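YfhH hypothetical protein (Bacillus subtilis, PDB 1SF9) is of unknown function but has been proposed, tentatively, to act as a transcriptional regulator, probably as a homodimer. Local coordinates at residues A[117-121]-A[122-126]. Residues are numbered along the deposited sequence; the frame is centred on the assembly and turned at random. Where two conformers were deposited one is given.
Sequences EALPI and SVLQE
V123 meets L119 because of how the valine's first torsion is set: V123 holds CG2 between its backbone N and carbonyl carbon while CG1 lies anti to the carbonyl carbon (chi1 -50°). That brings V123 CG2 back over the preceding strand, 3.9 Å from L119 CB and 3.3 Å from the carbonyl O of P120. Further up the leucine, the first torsion of L119 does matter: with CG beside its own N and anti to the carbonyl carbon (chi1 -67°), it sends CD1 to touch L124 CD2 through methyl ends, a light apolar contact at 4.3 Å.

The backbone makes a short 3-10 turn. V123 N donates to P120 O at 3.1 Å, and L124 N donates to I121 O at 3.2 Å; both bonds run from residue i+3 back to residue i, the 3-10 pattern. I121 O has a second partner: a water gives it one hydrogen and gives the other to L124 O, bridging the turn to the start of the next strand. S122 faces helix 57-74, and its hydroxyl OG is hydrogen-bonded to T68 O.

The turn thus links strand 115-120 to strand 124-126, the two outermost strands of the antiparallel sheet within this chain. Five strands in the order 4-3-2-1-5, with a 3-10 turn between the fourth and fifth, make a small SH3-like barrel: the sheet curls round on itself, and this single tight bend closes it. L119 and L124 also pack on F95 of strand 94-101, while S122 and V123 lie against helix 57-74, touching K71, A72 and T68, which ties the barrel to the helical part of the fold.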
loop_
_atom_site.group_PDB
_atom_site.type_symbol
_atom_site.label_atom_id
_atom_site.label_comp_id
_atom_site.label_asym_id
_atom_site.label_seq_id
_atom_site.Cartn_x
_atom_site.Cartn_y
_atom_site.Cartn_z
ATOM N N GLU A 117 6.025 -12.637 2.450
ATOM C CA GLU A 117 4.863 -11.796 2.592
ATOM C C GLU A 117 4.784 -10.699 1.569
ATOM O O GLU A 117 5.744 -10.456 0.837
ATOM C CB GLU A 117 4.881 -11.190 3.956
ATOM C CG GLU A 117 6.186 -10.538 4.255
ATOM C CD GLU A 117 5.980 -9.400 5.175
ATOM O OE1 GLU A 117 6.693 -9.293 6.196
ATOM O OE2 GLU A 117 5.084 -8.621 4.845
ATOM N N ALA A 118 3.649 -10.010 1.532
ATOM C CA ALA A 118 3.506 -8.979 0.510
ATOM C C ALA A 118 3.320 -7.584 1.048
ATOM O O ALA A 118 2.524 -7.398 1.963
ATOM C CB ALA A 118 2.323 -9.314 -0.362
ATOM N N LEU A 119 4.041 -6.621 0.465
ATOM C CA LEU A 119 3.903 -5.199 0.831
ATOM C C LEU A 119 3.695 -4.357 -0.417
ATOM O O LEU A 119 4.247 -4.653 -1.483
ATOM C CB LEU A 119 5.165 -4.655 1.511
ATOM C CG LEU A 119 5.509 -5.209 2.891
ATOM C CD1 LEU A 119 6.901 -4.709 3.304
ATOM C CD2 LEU A 119 4.458 -4.750 3.884
ATOM N N PRO A 120 2.894 -3.279 -0.312
ATOM C CA PRO A 120 2.677 -2.429 -1.493
ATOM C C PRO A 120 4.006 -1.755 -1.832
ATOM O O PRO A 120 4.757 -1.396 -0.933
ATOM C CB PRO A 120 1.655 -1.410 -1.014
ATOM C CG PRO A 120 0.949 -2.103 0.133
ATOM C CD PRO A 120 2.083 -2.819 0.828
ATOM N N ILE A 121 4.312 -1.575 -3.113
ATOM C CA ILE A 121 5.588 -0.957 -3.452
ATOM C C ILE A 121 5.758 0.463 -2.920
ATOM O O ILE A 121 6.869 0.944 -2.785
ATOM C CB ILE A 121 5.887 -1.014 -4.973
ATOM C CG1 ILE A 121 4.742 -0.405 -5.773
ATOM C CG2 ILE A 121 6.105 -2.464 -5.391
ATOM C CD1 ILE A 121 5.004 -0.390 -7.290
ATOM N N SER A 122 4.655 1.119 -2.573
ATOM C CA SER A 122 4.718 2.470 -2.044
ATOM C C SER A 122 5.371 2.579 -0.659
ATOM O O SER A 122 5.703 3.685 -0.244
ATOM C CB SER A 122 3.314 3.078 -1.967
ATOM O OG SER A 122 2.441 2.152 -1.363
ATOM N N VAL A 123 5.546 1.466 0.051
ATOM C CA VAL A 123 6.168 1.543 1.374
ATOM C C VAL A 123 7.643 1.166 1.338
ATOM O O VAL A 123 8.299 1.162 2.365
ATOM C CB VAL A 123 5.436 0.654 2.458
ATOM C CG1 VAL A 123 3.937 0.936 2.450
ATOM C CG2 VAL A 123 5.671 -0.817 2.226
ATOM N N LEU A 124 8.172 0.863 0.152
ATOM C CA LEU A 124 9.583 0.499 0.041
ATOM C C LEU A 124 10.446 1.704 -0.301
ATOM O O LEU A 124 10.271 2.337 -1.342
ATOM C CB LEU A 124 9.770 -0.583 -1.016
ATOM C CG LEU A 124 9.003 -1.870 -0.719
ATOM C CD1 LEU A 124 9.345 -2.871 -1.827
ATOM C CD2 LEU A 124 9.382 -2.461 0.650
ATOM N N GLN A 125 11.377 2.028 0.595
ATOM C CA GLN A 125 12.256 3.169 0.370
ATOM C C GLN A 125 13.666 2.674 0.084
ATOM O O GLN A 125 14.152 1.756 0.730
ATOM C CB GLN A 125 12.272 4.071 1.605
ATOM C CG GLN A 125 10.888 4.590 2.013
ATOM C CD GLN A 125 10.093 5.182 0.849
ATOM O OE1 GLN A 125 10.588 6.037 0.102
ATOM N NE2 GLN A 125 8.842 4.732 0.697
ATOM N N GLU A 126 14.327 3.268 -0.892
ATOM C CA GLU A 126 15.689 2.837 -1.178
ATOM C C GLU A 126 16.550 3.154 0.043
ATOM O O GLU A 126 16.352 4.171 0.708
ATOM C CB GLU A 126 16.218 3.519 -2.444
ATOM C CG GLU A 126 15.863 2.734 -3.702
ATOM C CD GLU A 126 16.358 3.362 -4.996
ATOM O OE1 GLU A 126 16.312 2.658 -6.028
ATOM O OE2 GLU A 126 16.777 4.541 -4.996
HETATM O O HOH W 1 8.299 3.310 -2.929
#